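PDB 6ED2: glycosyl hydrolase family 2, TIM barrel domain protein from Faecalibacterium prausnitzii A2-165, which probably hydrolyses beta-D-glucuronides as a beta-glucuronidase of glycosyl hydrolase family 2. Local coordinates for residues R218-V230 with S252-L266. Numbering follows the deposited sequence.
Sequences RLTETGAEIDYTV and SSGTTGTLVVKNARL
Y228 reaches across from strand 223-230 to the bend where 252-253 gives way to strand 256-262. With CG set between the backbone N and the carbonyl carbon (chi1 72°), its ring lies against G257, whose N stands 3.5 Å above one face, offset toward the rim. The phenol OH donates to G254 O at 2.6 Å and lies 2.8 Å from S252 OG, both at the ring edge. A phenylalanine here would probably keep the ring packing but leave G254 O without its hydroxyl donor and S252 OG without its close polar neighbour. G257 leaves room for the ring, since any CB would run into the phenol oxygen.

The backbones pair antiparallel, with reciprocal hydrogen bonds for A224 with V261, I226 with L259 and Y228 with G257. N263 N donates almost straight to T222 O at 2.7 Å at the type II turn V261 to A264, and V230 N to T255 O closes the other end.

On the face carrying E225, D227 and T258, T258 OG1 lies alongside D227 and donates to OD1 at 2.8 Å. R218 NH1 meets the same oxygen from the opposite face of the carboxylate; the guanidinium grips D227 end-on and E225 OE2 side-on, which probably offsets both charges.

The opposite face, with A224, I226, L259 and V261, is mainly apolar: I226 packs on L259, A224 CB meets A264 CB at 3.6 Å, and L219 and L266 touch tip to tip, CD2 to CD2 at 3.7 Å.

Strand 223-232 is the middle of a three-stranded sheet between 210-219 and 256-262. The mainly apolar face packs on strand 238-244, through I226 and V261 on L242 and Y228 on V240, consistent with the immunoglobulin-like beta-sandwich of family 2 enzymes.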
ATOM      1  N   ARG A 218       8.280   5.554 -51.565  1.00 35.20           N
ATOM      2  CA  ARG A 218       7.760   6.668 -52.337  1.00 38.63           C
ATOM      3  C   ARG A 218       6.314   6.350 -52.688  1.00 41.64           C
ATOM      4  O   ARG A 218       6.016   5.258 -53.190  1.00 37.13           O
ATOM      5  CB  ARG A 218       8.621   6.873 -53.588  1.00 39.10           C
ATOM      6  CG  ARG A 218       8.150   7.916 -54.565  1.00 51.29           C
ATOM      7  CD  ARG A 218       9.228   8.135 -55.656  1.00 56.47           C
ATOM      8  NE  ARG A 218       9.679   6.868 -56.251  1.00 61.49           N
ATOM      9  CZ  ARG A 218      10.895   6.332 -56.102  1.00 58.85           C
ATOM     10  NH1 ARG A 218      11.193   5.169 -56.686  1.00 43.11           N
ATOM     11  NH2 ARG A 218      11.822   6.958 -55.384  1.00 59.52           N
ATOM     12  N   LEU A 219       5.416   7.286 -52.401  1.00 40.49           N
ATOM     13  CA  LEU A 219       4.015   7.130 -52.761  1.00 37.43           C
ATOM     14  C   LEU A 219       3.762   7.730 -54.141  1.00 37.67           C
ATOM     15  O   LEU A 219       4.316   8.776 -54.486  1.00 37.14           O
ATOM     16  CB  LEU A 219       3.117   7.792 -51.715  1.00 34.93           C
ATOM     17  CG  LEU A 219       3.412   7.412 -50.259  1.00 38.08           C
ATOM     18  CD1 LEU A 219       2.352   7.976 -49.324  1.00 32.61           C
ATOM     19  CD2 LEU A 219       3.543   5.905 -50.084  1.00 34.74           C
ATOM     20  N   THR A 220       2.940   7.053 -54.935  1.00 37.70           N
ATOM     21  CA  THR A 220       2.614   7.490 -56.291  1.00 43.80           C
ATOM     22  C   THR A 220       1.101   7.607 -56.425  1.00 43.47           C
ATOM     23  O   THR A 220       0.356   7.324 -55.487  1.00 46.82           O
ATOM     24  CB  THR A 220       3.192   6.532 -57.339  1.00 38.49           C
ATOM     25  OG1 THR A 220       2.521   5.272 -57.258  1.00 42.44           O
ATOM     26  CG2 THR A 220       4.683   6.321 -57.099  1.00 39.51           C
ATOM     27  N   GLU A 221       0.642   8.018 -57.609  1.00 43.42           N
ATOM     28  CA  GLU A 221      -0.798   8.184 -57.801  1.00 53.08           C
ATOM     29  C   GLU A 221      -1.534   6.848 -57.776  1.00 51.11           C
ATOM     30  O   GLU A 221      -2.664   6.769 -57.275  1.00 54.36           O
ATOM     31  CB  GLU A 221      -1.078   8.925 -59.110  1.00 62.76           C
ATOM     32  CG  GLU A 221      -2.552   8.880 -59.562  1.00 68.85           C
ATOM     33  CD  GLU A 221      -3.439   9.908 -58.861  1.00 80.07           C
ATOM     34  OE1 GLU A 221      -3.860   9.665 -57.700  1.00 76.59           O
ATOM     35  OE2 GLU A 221      -3.721  10.957 -59.482  1.00 89.83           O
ATOM     36  N   THR A 222      -0.906   5.790 -58.282  1.00 47.76           N
ATOM     37  CA  THR A 222      -1.521   4.471 -58.362  1.00 49.27           C
ATOM     38  C   THR A 222      -1.002   3.488 -57.321  1.00 50.27           C
ATOM     39  O   THR A 222      -1.449   2.336 -57.305  1.00 46.23           O
ATOM     40  CB  THR A 222      -1.295   3.879 -59.751  1.00 50.42           C
ATOM     41  OG1 THR A 222       0.109   3.896 -60.037  1.00 49.02           O
ATOM     42  CG2 THR A 222      -2.035   4.699 -60.792  1.00 53.05           C
ATOM     43  N   GLY A 223      -0.057   3.889 -56.473  1.00 46.93           N
ATOM     44  CA  GLY A 223       0.394   2.990 -55.435  1.00 37.72           C
ATOM     45  C   GLY A 223       1.659   3.475 -54.773  1.00 39.93           C
ATOM     46  O   GLY A 223       1.707   4.593 -54.257  1.00 39.44           O
ATOM     47  N   ALA A 224       2.702   2.653 -54.806  1.00 34.62           N
ATOM     48  CA  ALA A 224       3.938   3.010 -54.141  1.00 35.72           C
ATOM     49  C   ALA A 224       5.094   2.321 -54.839  1.00 34.91           C
ATOM     50  O   ALA A 224       4.911   1.368 -55.601  1.00 43.04           O
ATOM     51  CB  ALA A 224       3.902   2.630 -52.659  1.00 35.22           C
ATOM     52  N   GLU A 225       6.287   2.824 -54.571  1.00 31.02           N
ATOM     53  CA  GLU A 225       7.519   2.238 -55.070  1.00 37.88           C
ATOM     54  C   GLU A 225       8.504   2.089 -53.922  1.00 35.59           C
ATOM     55  O   GLU A 225       8.609   2.965 -53.064  1.00 37.65           O
ATOM     56  CB  GLU A 225       8.145   3.096 -56.177  1.00 39.38           C
ATOM     57  CG  GLU A 225       7.167   3.450 -57.272  1.00 42.43           C
ATOM     58  CD  GLU A 225       7.838   4.050 -58.483  1.00 46.06           C
ATOM     59  OE1 GLU A 225       7.289   3.896 -59.598  1.00 43.37           O
ATOM     60  OE2 GLU A 225       8.904   4.683 -58.314  1.00 50.74           O
ATOM     61  N   ILE A 226       9.217   0.971 -53.914  1.00 36.47           N
ATOM     62  CA  ILE A 226      10.239   0.683 -52.926  1.00 31.90           C
ATOM     63  C   ILE A 226      11.549   0.542 -53.675  1.00 35.05           C
ATOM     64  O   ILE A 226      11.703  -0.390 -54.474  1.00 36.50           O
ATOM     65  CB  ILE A 226       9.942  -0.609 -52.137  1.00 31.94           C
ATOM     66  CG1 ILE A 226       8.504  -0.618 -51.598  1.00 32.03           C
ATOM     67  CG2 ILE A 226      10.969  -0.773 -51.032  1.00 26.41           C
ATOM     68  CD1 ILE A 226       8.019  -2.004 -51.115  1.00 31.77           C
ATOM     69  N   ASP A 227      12.488   1.458 -53.428  1.00 30.01           N
ATOM     70  CA  ASP A 227      13.856   1.293 -53.897  1.00 29.61           C
ATOM     71  C   ASP A 227      14.615   0.470 -52.865  1.00 33.28           C
ATOM     72  O   ASP A 227      14.579   0.769 -51.666  1.00 31.61           O
ATOM     73  CB  ASP A 227      14.562   2.638 -54.100  1.00 34.01           C
ATOM     74  CG  ASP A 227      13.879   3.528 -55.151  1.00 41.46           C
ATOM     75  OD1 ASP A 227      13.174   3.015 -56.050  1.00 37.56           O
ATOM     76  OD2 ASP A 227      14.058   4.762 -55.062  1.00 44.66           O
ATOM     77  N   TYR A 228      15.319  -0.551 -53.333  1.00 26.94           N
ATOM     78  CA  TYR A 228      16.012  -1.453 -52.448  1.00 29.04           C
ATOM     79  C   TYR A 228      17.463  -1.558 -52.881  1.00 29.50           C
ATOM     80  O   TYR A 228      17.803  -1.349 -54.047  1.00 31.44           O
ATOM     81  CB  TYR A 228      15.338  -2.847 -52.443  1.00 22.89           C
ATOM     82  CG  TYR A 228      15.551  -3.634 -53.723  1.00 24.67           C
ATOM     83  CD1 TYR A 228      16.711  -4.360 -53.923  1.00 23.08           C
ATOM     84  CD2 TYR A 228      14.596  -3.652 -54.723  1.00 28.80           C
ATOM     85  CE1 TYR A 228      16.921  -5.067 -55.080  1.00 26.23           C
ATOM     86  CE2 TYR A 228      14.803  -4.375 -55.898  1.00 29.21           C
ATOM     87  CZ  TYR A 228      15.972  -5.074 -56.065  1.00 28.58           C
ATOM     88  OH  TYR A 228      16.219  -5.804 -57.217  1.00 34.32           O
ATOM     89  N   THR A 229      18.317  -1.896 -51.923  1.00 27.36           N
ATOM     90  CA  THR A 229      19.602  -2.495 -52.212  1.00 25.90           C
ATOM     91  C   THR A 229      19.683  -3.810 -51.446  1.00 31.60           C
ATOM     92  O   THR A 229      19.003  -3.996 -50.429  1.00 26.79           O
ATOM     93  CB  THR A 229      20.780  -1.554 -51.834  1.00 33.07           C
ATOM     94  OG1 THR A 229      20.932  -1.483 -50.407  1.00 30.28           O
ATOM     95  CG2 THR A 229      20.553  -0.141 -52.389  1.00 29.97           C
ATOM     96  N   VAL A 230      20.514  -4.722 -51.946  1.00 27.75           N
ATOM     97  CA  VAL A 230      20.872  -5.950 -51.249  1.00 27.90           C
ATOM     98  C   VAL A 230      22.390  -6.083 -51.263  1.00 26.87           C
ATOM     99  O   VAL A 230      23.016  -5.936 -52.316  1.00 30.51           O
ATOM    100  CB  VAL A 230      20.231  -7.189 -51.910  1.00 28.10           C
ATOM    101  CG1 VAL A 230      20.693  -8.477 -51.191  1.00 27.38           C
ATOM    102  CG2 VAL A 230      18.735  -7.063 -51.921  1.00 23.67           C
ATOM    103  N   SER A 252      11.754  -8.200 -58.675  1.00 31.96           N
ATOM    104  CA  SER A 252      12.828  -7.481 -59.339  1.00 34.06           C
ATOM    105  C   SER A 252      14.090  -8.325 -59.277  1.00 34.67           C
ATOM    106  O   SER A 252      14.355  -8.975 -58.265  1.00 35.89           O
ATOM    107  CB  SER A 252      13.047  -6.104 -58.683  1.00 35.61           C
ATOM    108  OG  SER A 252      14.225  -5.465 -59.151  1.00 40.57           O
ATOM    109  N   SER A 253      14.839  -8.334 -60.371  1.00 29.16           N
ATOM    110  CA  SER A 253      16.178  -8.905 -60.403  1.00 37.25           C
ATOM    111  C   SER A 253      17.211  -7.820 -60.158  1.00 29.59           C
ATOM    112  O   SER A 253      17.021  -6.670 -60.546  1.00 40.61           O
ATOM    113  CB  SER A 253      16.458  -9.553 -61.755  1.00 39.01           C
ATOM    114  OG  SER A 253      15.325 -10.276 -62.177  1.00 49.18           O
ATOM    115  N   GLY A 254      18.298  -8.194 -59.523  1.00 32.83           N
ATOM    116  CA  GLY A 254      19.415  -7.306 -59.274  1.00 36.62           C
ATOM    117  C   GLY A 254      19.538  -6.947 -57.801  1.00 33.10           C
ATOM    118  O   GLY A 254      18.548  -6.913 -57.056  1.00 33.76           O
ATOM    119  N   THR A 255      20.777  -6.654 -57.376  1.00 29.11           N
ATOM    120  CA  THR A 255      21.058  -6.187 -56.020  1.00 32.95           C
ATOM    121  C   THR A 255      20.645  -4.748 -55.777  1.00 34.40           C
ATOM    122  O   THR A 255      20.823  -4.260 -54.660  1.00 33.68           O
ATOM    123  CB  THR A 255      22.539  -6.296 -55.684  1.00 34.49           C
ATOM    124  OG1 THR A 255      23.313  -5.757 -56.761  1.00 40.03           O
ATOM    125  CG2 THR A 255      22.920  -7.721 -55.426  1.00 28.45           C
ATOM    126  N   THR A 256      20.155  -4.049 -56.793  1.00 33.26           N
ATOM    127  CA  THR A 256      19.480  -2.774 -56.622  1.00 34.98           C
ATOM    128  C   THR A 256      18.290  -2.791 -57.558  1.00 33.08           C
ATOM    129  O   THR A 256      18.283  -3.521 -58.553  1.00 35.95           O
ATOM    130  CB  THR A 256      20.381  -1.568 -56.950  1.00 36.71           C
ATOM    131  OG1 THR A 256      20.811  -1.673 -58.312  1.00 42.83           O
ATOM    132  CG2 THR A 256      21.603  -1.525 -56.044  1.00 31.52           C
ATOM    133  N   GLY A 257      17.276  -2.005 -57.230  1.00 32.69           N
ATOM    134  CA  GLY A 257      16.110  -1.961 -58.078  1.00 31.59           C
ATOM    135  C   GLY A 257      14.962  -1.276 -57.371  1.00 31.74           C
ATOM    136  O   GLY A 257      15.123  -0.672 -56.307  1.00 33.29           O
ATOM    137  N   THR A 258      13.797  -1.394 -57.990  1.00 29.59           N
ATOM    138  CA  THR A 258      12.581  -0.767 -57.515  1.00 33.85           C
ATOM    139  C   THR A 258      11.469  -1.801 -57.545  1.00 36.72           C
ATOM    140  O   THR A 258      11.291  -2.488 -58.554  1.00 37.64           O
ATOM    141  CB  THR A 258      12.231   0.452 -58.379  1.00 32.86           C
ATOM    142  OG1 THR A 258      13.303   1.403 -58.293  1.00 35.85           O
ATOM    143  CG2 THR A 258      10.942   1.110 -57.897  1.00 31.55           C
ATOM    144  N   LEU A 259      10.740  -1.941 -56.439  1.00 35.88           N
ATOM    145  CA  LEU A 259       9.527  -2.749 -56.424  1.00 33.65           C
ATOM    146  C   LEU A 259       8.345  -1.809 -56.608  1.00 34.22           C
ATOM    147  O   LEU A 259       8.178  -0.859 -55.838  1.00 36.03           O
ATOM    148  CB  LEU A 259       9.403  -3.555 -55.129  1.00 31.40           C
ATOM    149  CG  LEU A 259      10.616  -4.443 -54.817  1.00 31.96           C
ATOM    150  CD1 LEU A 259      10.646  -4.798 -53.350  1.00 25.54           C
ATOM    151  CD2 LEU A 259      10.633  -5.700 -55.703  1.00 33.38           C
ATOM    152  N   VAL A 260       7.553  -2.049 -57.641  1.00 37.74           N
ATOM    153  CA  VAL A 260       6.363  -1.253 -57.924  1.00 36.21           C
ATOM    154  C   VAL A 260       5.170  -1.990 -57.348  1.00 36.15           C
ATOM    155  O   VAL A 260       4.899  -3.131 -57.739  1.00 41.02           O
ATOM    156  CB  VAL A 260       6.194  -1.020 -59.435  1.00 39.23           C
ATOM    157  CG1 VAL A 260       4.959  -0.195 -59.726  1.00 37.10           C
ATOM    158  CG2 VAL A 260       7.436  -0.344 -59.999  1.00 35.18           C
ATOM    159  N   VAL A 261       4.450  -1.352 -56.422  1.00 37.69           N
ATOM    160  CA  VAL A 261       3.323  -1.986 -55.738  1.00 39.71           C
ATOM    161  C   VAL A 261       2.068  -1.188 -56.063  1.00 38.44           C
ATOM    162  O   VAL A 261       1.791  -0.152 -55.441  1.00 37.96           O
ATOM    163  CB  VAL A 261       3.537  -2.089 -54.225  1.00 38.09           C
ATOM    164  CG1 VAL A 261       2.394  -2.856 -53.590  1.00 35.00           C
ATOM    165  CG2 VAL A 261       4.864  -2.760 -53.915  1.00 37.81           C
ATOM    166  N   LYS A 262       1.286  -1.688 -57.013  1.00 40.04           N
ATOM    167  CA  LYS A 262       0.061  -1.010 -57.411  1.00 40.83           C
ATOM    168  C   LYS A 262      -1.004  -1.146 -56.326  1.00 40.26           C
ATOM    169  O   LYS A 262      -1.184  -2.218 -55.742  1.00 38.35           O
ATOM    170  CB  LYS A 262      -0.446  -1.578 -58.735  1.00 37.43           C
ATOM    171  CG  LYS A 262      -1.485  -0.712 -59.418  1.00 53.34           C
ATOM    172  CD  LYS A 262      -1.923  -1.330 -60.740  1.00 58.40           C
ATOM    173  CE  LYS A 262      -3.358  -0.951 -61.092  1.00 57.22           C
ATOM    174  NZ  LYS A 262      -3.841  -1.703 -62.289  1.00 65.54           N
ATOM    175  N   ASN A 263      -1.705  -0.044 -56.052  1.00 37.79           N
ATOM    176  CA  ASN A 263      -2.715  -0.009 -54.992  1.00 44.99           C
ATOM    177  C   ASN A 263      -2.128  -0.484 -53.666  1.00 40.54           C
ATOM    178  O   ASN A 263      -2.759  -1.230 -52.917  1.00 40.34           O
ATOM    179  CB  ASN A 263      -3.944  -0.837 -55.371  1.00 44.48           C
ATOM    180  CG  ASN A 263      -4.560  -0.389 -56.677  1.00 50.04           C
ATOM    181  OD1 ASN A 263      -4.878   0.789 -56.851  1.00 57.43           O
ATOM    182  ND2 ASN A 263      -4.732  -1.323 -57.605  1.00 50.25           N
ATOM    183  N   ALA A 264      -0.888  -0.078 -53.405  1.00 38.88           N
ATOM    184  CA  ALA A 264      -0.209  -0.416 -52.167  1.00 38.66           C
ATOM    185  C   ALA A 264      -1.092  -0.118 -50.965  1.00 39.63           C
ATOM    186  O   ALA A 264      -1.706   0.949 -50.879  1.00 36.68           O
ATOM    187  CB  ALA A 264       1.094   0.377 -52.064  1.00 33.44           C
ATOM    188  N   ARG A 265      -1.158  -1.075 -50.043  1.00 38.03           N
ATOM    189  CA  ARG A 265      -1.783  -0.862 -48.741  1.00 40.21           C
ATOM    190  C   ARG A 265      -0.723  -0.293 -47.809  1.00 37.94           C
ATOM    191  O   ARG A 265       0.266  -0.963 -47.485  1.00 36.64           O
ATOM    192  CB  ARG A 265      -2.376  -2.159 -48.200  1.00 42.48           C
ATOM    193  CG  ARG A 265      -3.270  -2.863 -49.211  1.00 48.99           C
ATOM    194  CD  ARG A 265      -4.056  -3.980 -48.569  1.00 57.92           C
ATOM    195  NE  ARG A 265      -4.887  -3.486 -47.476  1.00 64.65           N
ATOM    196  CZ  ARG A 265      -5.755  -4.237 -46.803  1.00 64.27           C
ATOM    197  NH1 ARG A 265      -5.904  -5.521 -47.114  1.00 60.97           N
ATOM    198  NH2 ARG A 265      -6.469  -3.707 -45.818  1.00 65.40           N
ATOM    199  N   LEU A 266      -0.921   0.949 -47.397  1.00 34.73           N
ATOM    200  CA  LEU A 266       0.094   1.677 -46.659  1.00 35.25           C
ATOM    201  C   LEU A 266       0.069   1.311 -45.180  1.00 37.50           C
ATOM    202  O   LEU A 266      -0.984   1.040 -44.595  1.00 33.53           O
ATOM    203  CB  LEU A 266      -0.117   3.180 -46.829  1.00 34.70           C
ATOM    204  CG  LEU A 266      -0.011   3.712 -48.255  1.00 32.72           C
ATOM    205  CD1 LEU A 266      -0.038   5.245 -48.245  1.00 31.97           C
ATOM    206  CD2 LEU A 266       1.253   3.193 -48.949  1.00 27.76           C
TER